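Local coordinates for protein glutathione transferase o1 (Bombyx mori, PDB 3RBT) that belongs to the Omega glutathione transferases and probably transfers glutathione to its substrates or reduces dehydroascorbate with it, as that family generally does, at residues D25-Y30 with P76-P81; E64-K69 with D86-E91; M178-V183 with A208-Q213. One frame throughout, in Å; residues are numbered along the deposited sequence.

Contact 1 of 3, residues D25-Y30 with P76-P81; sequences DKLRLY and PVLEIP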
loop_
_atom_site.group_PDB
_atom_site.type_symbol
_atom_site.label_atom_id
_atom_site.label_comp_id
_atom_site.label_asym_id
_atom_site.label_seq_id
_atom_site.Cartn_x
_atom_site.Cartn_y
_atom_site.Cartn_z
ATOM N N ASP A 25 -7.596 26.469 11.583
ATOM C CA ASP A 25 -8.819 25.668 11.621
ATOM C C ASP A 25 -8.998 24.787 10.387
ATOM O O ASP A 25 -9.903 23.945 10.354
ATOM C CB ASP A 25 -10.038 26.591 11.794
ATOM C CG ASP A 25 -10.278 27.480 10.576
ATOM O OD1 ASP A 25 -9.302 28.065 10.052
ATOM O OD2 ASP A 25 -11.445 27.593 10.137
ATOM N N LYS A 26 -8.150 24.987 9.377
ATOM C CA LYS A 26 -8.242 24.242 8.118
ATOM C C LYS A 26 -7.020 23.367 7.880
ATOM O O LYS A 26 -5.901 23.712 8.274
ATOM C CB LYS A 26 -8.422 25.191 6.923
ATOM C CG LYS A 26 -9.621 26.134 7.032
ATOM C CD LYS A 26 -9.836 26.971 5.764
ATOM C CE LYS A 26 -8.779 28.056 5.580
ATOM N NZ LYS A 26 -8.675 29.031 6.732
ATOM N N LEU A 27 -7.239 22.229 7.233
ATOM C CA LEU A 27 -6.149 21.403 6.749
ATOM C C LEU A 27 -5.657 22.007 5.439
ATOM O O LEU A 27 -6.375 22.778 4.806
ATOM C CB LEU A 27 -6.630 19.966 6.554
ATOM C CG LEU A 27 -6.425 18.917 7.660
ATOM C CD1 LEU A 27 -6.542 19.445 9.096
ATOM C CD2 LEU A 27 -7.358 17.724 7.435
ATOM N N ARG A 28 -4.433 21.683 5.044
ATOM C CA ARG A 28 -3.840 22.288 3.851
ATOM C C ARG A 28 -3.352 21.230 2.873
ATOM O O ARG A 28 -2.497 20.412 3.214
ATOM C CB ARG A 28 -2.680 23.201 4.246
ATOM C CG ARG A 28 -2.062 23.997 3.093
ATOM C CD ARG A 28 -0.938 24.890 3.615
ATOM N NE ARG A 28 -1.438 25.999 4.431
ATOM C CZ ARG A 28 -0.809 26.514 5.487
ATOM N NH1 ARG A 28 0.355 26.024 5.898
ATOM N NH2 ARG A 28 -1.356 27.528 6.145
ATOM N N LEU A 29 -3.888 21.260 1.657
ATOM C CA LEU A 29 -3.423 20.374 0.605
ATOM C C LEU A 29 -2.510 21.101 -0.381
ATOM O O LEU A 29 -2.910 22.103 -0.997
ATOM C CB LEU A 29 -4.605 19.730 -0.133
ATOM C CG LEU A 29 -4.252 18.578 -1.093
ATOM C CD1 LEU A 29 -3.764 17.339 -0.340
ATOM C CD2 LEU A 29 -5.427 18.225 -2.010
ATOM N N TYR A 30 -1.283 20.598 -0.500
ATOM C CA TYR A 30 -0.363 20.985 -1.565
ATOM C C TYR A 30 -0.611 20.065 -2.760
ATOM O O TYR A 30 -0.439 18.847 -2.673
ATOM C CB TYR A 30 1.093 20.879 -1.105
ATOM C CG TYR A 30 1.481 21.826 0.013
ATOM C CD1 TYR A 30 1.313 21.457 1.343
ATOM C CD2 TYR A 30 2.041 23.076 -0.258
ATOM C CE1 TYR A 30 1.669 22.314 2.383
ATOM C CE2 TYR A 30 2.397 23.947 0.777
ATOM C CZ TYR A 30 2.214 23.545 2.098
ATOM O OH TYR A 30 2.558 24.366 3.149
ATOM N N PRO A 76 0.058 14.279 -3.755
ATOM C CA PRO A 76 -0.050 15.588 -3.100
ATOM C C PRO A 76 0.534 15.518 -1.697
ATOM O O PRO A 76 1.012 14.462 -1.284
ATOM C CB PRO A 76 -1.562 15.796 -3.017
ATOM C CG PRO A 76 -2.081 14.411 -2.806
ATOM C CD PRO A 76 -1.228 13.559 -3.727
ATOM N N VAL A 77 0.501 16.635 -0.977
ATOM C CA VAL A 77 0.877 16.649 0.430
ATOM C C VAL A 77 -0.279 17.223 1.241
ATOM O O VAL A 77 -0.816 18.285 0.911
ATOM C CB VAL A 77 2.124 17.516 0.700
ATOM C CG1 VAL A 77 2.442 17.537 2.201
ATOM C CG2 VAL A 77 3.325 17.021 -0.097
ATOM N N LEU A 78 -0.672 16.513 2.292
ATOM C CA LEU A 78 -1.643 17.053 3.217
ATOM C C LEU A 78 -0.902 17.488 4.471
ATOM O O LEU A 78 -0.252 16.665 5.142
ATOM C CB LEU A 78 -2.740 16.023 3.543
ATOM C CG LEU A 78 -3.859 16.466 4.499
ATOM C CD1 LEU A 78 -4.856 17.422 3.834
ATOM C CD2 LEU A 78 -4.596 15.263 5.085
ATOM N N GLU A 79 -0.986 18.781 4.766
ATOM C CA GLU A 79 -0.373 19.336 5.967
ATOM C C GLU A 79 -1.449 19.436 7.034
ATOM O O GLU A 79 -2.524 19.979 6.785
ATOM C CB GLU A 79 0.259 20.706 5.696
ATOM C CG GLU A 79 1.111 21.250 6.856
ATOM C CD GLU A 79 1.835 22.550 6.515
ATOM O OE1 GLU A 79 1.281 23.371 5.757
ATOM O OE2 GLU A 79 2.958 22.754 7.012
ATOM N N ILE A 80 -1.141 18.914 8.221
ATOM C CA ILE A 80 -2.117 18.763 9.295
ATOM C C ILE A 80 -1.524 19.304 10.600
ATOM O O ILE A 80 -0.303 19.348 10.749
ATOM C CB ILE A 80 -2.550 17.275 9.464
ATOM C CG1 ILE A 80 -1.337 16.368 9.738
ATOM C CG2 ILE A 80 -3.297 16.773 8.217
ATOM C CD1 ILE A 80 -1.698 15.038 10.372
ATOM N N PRO A 81 -2.382 19.757 11.534
ATOM C CA PRO A 81 -1.859 20.094 12.860
ATOM C C PRO A 81 -1.589 18.815 13.635
ATOM O O PRO A 81 -2.331 17.839 13.489
ATOM C CB PRO A 81 -3.004 20.871 13.521
ATOM C CG PRO A 81 -4.009 21.137 12.454
ATOM C CD PRO A 81 -3.799 20.127 11.378
HETATM O O HOH W 1 2.321 25.330 8.279
#
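Strands 27-30 and 77-80 run antiparallel, their axes 4.7 Å apart at the closest point. They are the two inner strands of the thioredoxin-fold sheet of the glutathione transferase N-terminal domain. R28 with E79 and Y30 with V77 are hydrogen-bonded pairs. L29 with L78 between them is a non-hydrogen-bonded pair. The bond from E79 N to R28 O is 2.7 Å long and nearly straight, at 173°. P76, just before strand 77-80 and after a cis peptide bond, sets its CB against L29 CD1. L29 and L78 share one face of the sheet, where helices 36-47 and 92-102 cover them. Past the paired residues, L27 lies alongside I80, with CG against CG2 at 3.8 Å.

R28, Y30, V77 and E79 share the other face. The rings of F66 and F88 meet that of Y30. R28 leaves the backbone with CG anti to N and bends at chi3 (-70°). This carries NH1 to E79 OE1 in a salt bridge, while NE pairs with E53 on the next strand. E79 OE1 accepts two bonds, from R28 NH1 at 2.8 Å and from Y30 OH at 3.1 Å, both from above the carboxylate plane.

Contact 2 of 3, residues E64-K69 with D86-E91; sequences EWFRAK and DRFLFE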
loop_
_atom_site.group_PDB
_atom_site.type_symbol
_atom_site.label_atom_id
_atom_site.label_comp_id
_atom_site.label_asym_id
_atom_site.label_seq_id
_atom_site.Cartn_x
_atom_site.Cartn_y
_atom_site.Cartn_z
ATOM N N GLU A 64 11.898 26.273 -2.402
ATOM C CA GLU A 64 12.993 25.577 -1.721
ATOM C C GLU A 64 12.582 24.941 -0.403
ATOM O O GLU A 64 13.013 23.833 -0.089
ATOM C CB GLU A 64 14.183 26.523 -1.503
ATOM C CG GLU A 64 15.135 26.579 -2.693
ATOM C CD GLU A 64 16.374 27.433 -2.453
ATOM O OE1 GLU A 64 16.508 28.047 -1.368
ATOM O OE2 GLU A 64 17.220 27.496 -3.371
ATOM N N TRP A 65 11.754 25.648 0.361
ATOM C CA TRP A 65 11.251 25.143 1.641
ATOM C C TRP A 65 10.356 23.917 1.457
ATOM O O TRP A 65 10.245 23.085 2.356
ATOM C CB TRP A 65 10.517 26.241 2.418
ATOM C CG TRP A 65 9.339 26.818 1.695
ATOM C CD1 TRP A 65 9.310 27.980 0.979
ATOM C CD2 TRP A 65 8.016 26.268 1.618
ATOM N NE1 TRP A 65 8.055 28.190 0.459
ATOM C CE2 TRP A 65 7.241 27.153 0.832
ATOM C CE3 TRP A 65 7.409 25.109 2.132
ATOM C CZ2 TRP A 65 5.891 26.920 0.547
ATOM C CZ3 TRP A 65 6.063 24.875 1.844
ATOM C CH2 TRP A 65 5.323 25.777 1.058
ATOM N N PHE A 66 9.711 23.816 0.295
ATOM C CA PHE A 66 8.893 22.651 -0.020
ATOM C C PHE A 66 9.776 21.440 -0.300
ATOM O O PHE A 66 9.578 20.390 0.305
ATOM C CB PHE A 66 7.917 22.930 -1.172
ATOM C CG PHE A 66 6.943 21.805 -1.432
ATOM C CD1 PHE A 66 5.812 21.643 -0.637
ATOM C CD2 PHE A 66 7.156 20.910 -2.471
ATOM C CE1 PHE A 66 4.913 20.600 -0.876
ATOM C CE2 PHE A 66 6.262 19.872 -2.723
ATOM C CZ PHE A 66 5.142 19.712 -1.920
ATOM N N ARG A 67 10.757 21.596 -1.192
ATOM C CA ARG A 67 11.734 20.531 -1.461
ATOM C C ARG A 67 12.381 20.041 -0.171
ATOM O O ARG A 67 12.508 18.840 0.040
ATOM C CB ARG A 67 12.814 20.981 -2.454
ATOM C CG ARG A 67 12.283 21.280 -3.851
ATOM C CD ARG A 67 13.377 21.713 -4.811
ATOM N NE ARG A 67 13.016 22.945 -5.513
ATOM C CZ ARG A 67 13.698 23.473 -6.530
ATOM N NH1 ARG A 67 14.794 22.874 -6.993
ATOM N NH2 ARG A 67 13.279 24.603 -7.094
ATOM N N ALA A 68 12.757 20.974 0.702
ATOM C CA ALA A 68 13.391 20.625 1.972
ATOM C C ALA A 68 12.532 19.714 2.853
ATOM O O ALA A 68 13.058 18.807 3.495
ATOM C CB ALA A 68 13.799 21.880 2.730
ATOM N N LYS A 69 11.219 19.950 2.881
ATOM C CA LYS A 69 10.311 19.123 3.678
ATOM C C LYS A 69 9.851 17.881 2.916
ATOM O O LYS A 69 9.193 17.010 3.476
ATOM C CB LYS A 69 9.090 19.932 4.132
ATOM C CG LYS A 69 9.379 21.059 5.132
ATOM C CD LYS A 69 8.062 21.646 5.666
ATOM C CE LYS A 69 8.298 22.821 6.596
ATOM N NZ LYS A 69 7.034 23.286 7.256
ATOM N N ASP A 86 2.818 21.522 12.938
ATOM C CA ASP A 86 2.307 21.185 11.608
ATOM C C ASP A 86 3.193 20.163 10.895
ATOM O O ASP A 86 4.414 20.305 10.859
ATOM C CB ASP A 86 2.153 22.442 10.760
ATOM C CG ASP A 86 1.104 23.400 11.310
ATOM O OD1 ASP A 86 0.484 23.109 12.363
ATOM O OD2 ASP A 86 0.909 24.458 10.680
ATOM N N ARG A 87 2.564 19.130 10.340
ATOM C CA ARG A 87 3.296 18.044 9.697
ATOM C C ARG A 87 2.787 17.731 8.298
ATOM O O ARG A 87 1.580 17.788 8.024
ATOM C CB ARG A 87 3.259 16.768 10.556
ATOM C CG ARG A 87 4.007 16.855 11.890
ATOM C CD ARG A 87 5.508 17.101 11.737
ATOM N NE ARG A 87 6.130 17.311 13.042
ATOM C CZ ARG A 87 6.443 18.503 13.553
ATOM N NH1 ARG A 87 6.218 19.616 12.865
ATOM N NH2 ARG A 87 6.996 18.588 14.759
ATOM N N PHE A 88 3.728 17.392 7.427
ATOM C CA PHE A 88 3.416 16.877 6.110
ATOM C C PHE A 88 3.000 15.408 6.214
ATOM O O PHE A 88 3.623 14.620 6.929
ATOM C CB PHE A 88 4.642 16.997 5.201
ATOM C CG PHE A 88 4.821 18.354 4.556
ATOM C CD1 PHE A 88 5.610 18.475 3.404
ATOM C CD2 PHE A 88 4.216 19.497 5.077
ATOM C CE1 PHE A 88 5.808 19.710 2.791
ATOM C CE2 PHE A 88 4.395 20.733 4.468
ATOM C CZ PHE A 88 5.199 20.846 3.321
ATOM N N LEU A 89 1.923 15.060 5.520
ATOM C CA LEU A 89 1.536 13.665 5.322
ATOM C C LEU A 89 1.598 13.362 3.836
ATOM O O LEU A 89 1.111 14.150 3.026
ATOM C CB LEU A 89 0.126 13.391 5.848
ATOM C CG LEU A 89 -0.050 12.894 7.292
ATOM C CD1 LEU A 89 -1.522 12.534 7.556
ATOM C CD2 LEU A 89 0.819 11.696 7.567
ATOM N N PHE A 90 2.200 12.222 3.500
ATOM C CA PHE A 90 2.437 11.830 2.116
ATOM C C PHE A 90 1.628 10.596 1.727
ATOM O O PHE A 90 1.132 9.868 2.598
ATOM C CB PHE A 90 3.935 11.534 1.888
ATOM C CG PHE A 90 4.853 12.687 2.206
ATOM C CD1 PHE A 90 5.658 12.658 3.341
ATOM C CD2 PHE A 90 4.931 13.789 1.361
ATOM C CE1 PHE A 90 6.519 13.712 3.638
ATOM C CE2 PHE A 90 5.785 14.859 1.652
ATOM C CZ PHE A 90 6.583 14.816 2.786
ATOM N N GLU A 91 1.537 10.368 0.412
ATOM C CA GLU A 91 0.928 9.179 -0.209
ATOM C C GLU A 91 -0.600 9.162 -0.100
ATOM O O GLU A 91 -1.148 9.075 1.008
ATOM C CB GLU A 91 1.556 7.879 0.316
ATOM C CG GLU A 91 3.040 7.731 -0.010
ATOM C CD GLU A 91 3.559 6.324 0.194
ATOM O OE1 GLU A 91 2.733 5.385 0.261
ATOM O OE2 GLU A 91 4.806 6.149 0.282
HETATM O O HOH W 2 4.737 21.248 8.291
#
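Aromatic and aliphatic packing carries this contact between the short helix 64-69 and strand 87-89, an outermost strand of the thioredoxin-fold sheet. F88 is its centre. Its CG lies anti to the carbonyl carbon (chi1 -83°), and the ring reaches toward the helix. The K69 chain is extended beyond CG and crosses the F88 side chain at about a right angle. K69 CD lies over one face of the ring, 4.1 Å from its centroid, in a CH-pi contact. K69 CB rests on F88 CE1 at 3.6 Å. F66 comes in obliquely, with CG anti to its backbone N. Its ring plane is 48° from that of F88, and its CE1 is 3.9 Å from F88 CE1. W65 touches F88 CZ more loosely with CZ3, edge to edge. The carbonyl O of K69 lies in the plane of the F90 ring, at its edge, 3.5 Å from CZ.

The polar contacts are few. K69 NZ gives a hydrogen bond to a water, which in turn bonds weakly to D86 O. Within 86-91, R87 NH1 bonds to the same D86 O, at 2.8 Å, from above the carbonyl plane.

The helix packs across one face of the sheet. F66, F88 and F90 all touch V77 of strand 77-80, and F66 and F88 also meet Y30. L89 instead touches helix 92-102 and, on the second subunit, Q118.

Contact 3 of 3, residues M178-V183 with A208-Q213; sequences MVWPWV and ADWGDQ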
loop_
_atom_site.group_PDB
_atom_site.type_symbol
_atom_site.label_atom_id
_atom_site.label_comp_id
_atom_site.label_asym_id
_atom_site.label_seq_id
_atom_site.Cartn_x
_atom_site.Cartn_y
_atom_site.Cartn_z
ATOM N N MET A 178 -11.641 6.740 -4.456
ATOM C CA MET A 178 -10.235 6.414 -4.738
ATOM C C MET A 178 -9.999 6.180 -6.230
ATOM O O MET A 178 -8.957 6.532 -6.771
ATOM C CB MET A 178 -9.782 5.168 -3.956
ATOM C CG MET A 178 -9.580 5.374 -2.437
ATOM S SD MET A 178 -8.629 6.838 -1.984
ATOM C CE MET A 178 -6.962 6.233 -2.083
ATOM N N VAL A 179 -10.993 5.592 -6.877
ATOM C CA VAL A 179 -10.918 5.140 -8.254
ATOM C C VAL A 179 -11.356 6.234 -9.248
ATOM O O VAL A 179 -10.873 6.285 -10.393
ATOM C CB VAL A 179 -11.789 3.850 -8.369
ATOM C CG1 VAL A 179 -12.606 3.799 -9.600
ATOM C CG2 VAL A 179 -10.930 2.591 -8.165
ATOM N N TRP A 180 -12.236 7.122 -8.792
ATOM C CA TRP A 180 -12.883 8.092 -9.672
ATOM C C TRP A 180 -11.962 8.997 -10.506
ATOM O O TRP A 180 -12.212 9.165 -11.699
ATOM C CB TRP A 180 -13.921 8.946 -8.927
ATOM C CG TRP A 180 -14.682 9.812 -9.895
ATOM C CD1 TRP A 180 -14.628 11.163 -10.005
ATOM C CD2 TRP A 180 -15.563 9.357 -10.933
ATOM N NE1 TRP A 180 -15.438 11.590 -11.039
ATOM C CE2 TRP A 180 -16.017 10.494 -11.625
ATOM C CE3 TRP A 180 -16.004 8.090 -11.347
ATOM C CZ2 TRP A 180 -16.919 10.410 -12.697
ATOM C CZ3 TRP A 180 -16.878 8.005 -12.419
ATOM C CH2 TRP A 180 -17.327 9.157 -13.084
ATOM N N PRO A 181 -10.918 9.597 -9.894
ATOM C CA PRO A 181 -10.142 10.556 -10.677
ATOM C C PRO A 181 -9.687 10.033 -12.049
ATOM O O PRO A 181 -9.811 10.754 -13.036
ATOM C CB PRO A 181 -8.947 10.860 -9.761
ATOM C CG PRO A 181 -9.528 10.734 -8.407
ATOM C CD PRO A 181 -10.416 9.526 -8.507
ATOM N N TRP A 182 -9.208 8.794 -12.112
ATOM C CA TRP A 182 -8.771 8.210 -13.376
ATOM C C TRP A 182 -9.943 7.898 -14.298
ATOM O O TRP A 182 -9.853 8.126 -15.503
ATOM C CB TRP A 182 -7.871 6.990 -13.148
ATOM C CG TRP A 182 -6.569 7.424 -12.543
ATOM C CD1 TRP A 182 -5.406 7.733 -13.213
ATOM C CD2 TRP A 182 -6.303 7.646 -11.156
ATOM N NE1 TRP A 182 -4.437 8.118 -12.317
ATOM C CE2 TRP A 182 -4.962 8.078 -11.050
ATOM C CE3 TRP A 182 -7.066 7.512 -9.986
ATOM C CZ2 TRP A 182 -4.367 8.370 -9.816
ATOM C CZ3 TRP A 182 -6.475 7.808 -8.766
ATOM C CH2 TRP A 182 -5.140 8.238 -8.693
ATOM N N VAL A 183 -11.050 7.423 -13.727
ATOM C CA VAL A 183 -12.254 7.155 -14.512
ATOM C C VAL A 183 -12.793 8.432 -15.189
ATOM O O VAL A 183 -13.138 8.419 -16.370
ATOM C CB VAL A 183 -13.335 6.425 -13.674
ATOM C CG1 VAL A 183 -14.625 6.254 -14.471
ATOM C CG2 VAL A 183 -12.819 5.062 -13.235
ATOM N N ALA A 208 -20.212 1.502 -16.567
ATOM C CA ALA A 208 -20.655 2.673 -17.309
ATOM C C ALA A 208 -21.801 3.365 -16.579
ATOM O O ALA A 208 -21.782 4.582 -16.420
ATOM C CB ALA A 208 -21.085 2.286 -18.735
ATOM N N ASP A 209 -22.783 2.574 -16.137
ATOM C CA ASP A 209 -23.901 3.060 -15.333
ATOM C C ASP A 209 -23.418 3.785 -14.072
ATOM O O ASP A 209 -23.871 4.888 -13.773
ATOM C CB ASP A 209 -24.829 1.899 -14.945
ATOM C CG ASP A 209 -25.740 1.461 -16.079
ATOM O OD1 ASP A 209 -25.596 1.966 -17.218
ATOM O OD2 ASP A 209 -26.614 0.598 -15.828
ATOM N N TRP A 210 -22.490 3.155 -13.353
ATOM C CA TRP A 210 -21.878 3.715 -12.150
ATOM C C TRP A 210 -21.191 5.056 -12.453
ATOM O O TRP A 210 -21.390 6.038 -11.732
ATOM C CB TRP A 210 -20.911 2.684 -11.541
ATOM C CG TRP A 210 -19.972 3.216 -10.485
ATOM C CD1 TRP A 210 -20.236 3.368 -9.152
ATOM C CD2 TRP A 210 -18.621 3.644 -10.676
ATOM N NE1 TRP A 210 -19.136 3.875 -8.505
ATOM C CE2 TRP A 210 -18.129 4.052 -9.415
ATOM C CE3 TRP A 210 -17.779 3.726 -11.791
ATOM C CZ2 TRP A 210 -16.831 4.536 -9.236
ATOM C CZ3 TRP A 210 -16.493 4.204 -11.618
ATOM C CH2 TRP A 210 -16.029 4.606 -10.347
ATOM N N GLY A 211 -20.404 5.087 -13.529
ATOM C CA GLY A 211 -19.824 6.326 -14.051
ATOM C C GLY A 211 -20.824 7.466 -14.183
ATOM O O GLY A 211 -20.549 8.597 -13.765
ATOM N N ASP A 212 -21.989 7.164 -14.751
ATOM C CA ASP A 212 -23.052 8.157 -14.920
ATOM C C ASP A 212 -23.556 8.661 -13.576
ATOM O O ASP A 212 -23.734 9.863 -13.383
ATOM C CB ASP A 212 -24.219 7.573 -15.730
ATOM C CG ASP A 212 -23.862 7.348 -17.180
ATOM O OD1 ASP A 212 -22.927 8.018 -17.674
ATOM O OD2 ASP A 212 -24.515 6.506 -17.828
ATOM N N GLN A 213 -23.781 7.731 -12.653
ATOM C CA GLN A 213 -24.236 8.075 -11.313
ATOM C C GLN A 213 -23.193 8.877 -10.533
ATOM O O GLN A 213 -23.539 9.835 -9.851
ATOM C CB GLN A 213 -24.649 6.813 -10.544
ATOM C CG GLN A 213 -25.977 6.214 -11.019
ATOM C CD GLN A 213 -27.159 7.113 -10.715
ATOM O OE1 GLN A 213 -27.335 7.567 -9.579
ATOM N NE2 GLN A 213 -27.981 7.374 -11.727
#
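W180 and W210 both hold CG anti to the backbone N, with chi1 at -173° and 167°. Each indole therefore swings toward the other helix; the two point in opposite directions and meet at their six-membered rings. They form an offset edge-to-face pair, the edge of W180 turned to the face of W210, with the six-membered rings 5.4 Å apart between centroids and their planes at 79°. The closest atoms of the pair are W180 CE3 and W210 CH2, at 3.6 Å. V179 and V183 hold the same end of W210. V179 CG1 meets W210 CH2 at 3.6 Å, and V183 CG1 lies 4.0 Å from W210 CZ3.

Beyond the pair, W180 reaches the backbone of the second helix at G211. W180 CH2 is 3.3 Å from G211 O, and CZ3 packs on G211 CA. An alanine at W180 would probably loosen the two helices, since both the ring edge against W210 and the packing on G211 would be lost. Both indole N-H groups are anchored by acids, W180 NE1 by E184 and W210 NE1 by D176. These bonds help fix how the rings are turned.

The short helical segments cross nearly at right angles, with axes 11.6 Å apart, so large side chains span the gap. This is buried packing of helices 174-186 and 205-216 within the all-helical C-terminal domain of the glutathione transferase fold.

Overall arrangement
From the N terminus, strand 27-31 pairs with strand 77-80, and contact 1 closes a loop that holds helix 36-47, strand 52-56 and helix 64-69. Contact 2 starts inside that loop, at 64-69, and ends past it, at 86-91, so the two cross. They also touch: strands 77-80 and 87-89 are sheet neighbours, joined by backbone hydrogen bonds of L78 with L89 and I80 with R87. Contact 3 follows in series and closes a largely helical loop, shorter than contact 1's, in the C-terminal domain. Its centre is about 26 Å from that of contact 1 and about 31 Å from that of contact 2. Contacts 1 and 2 tie together the thioredoxin-fold domain, contact 3 the helical one.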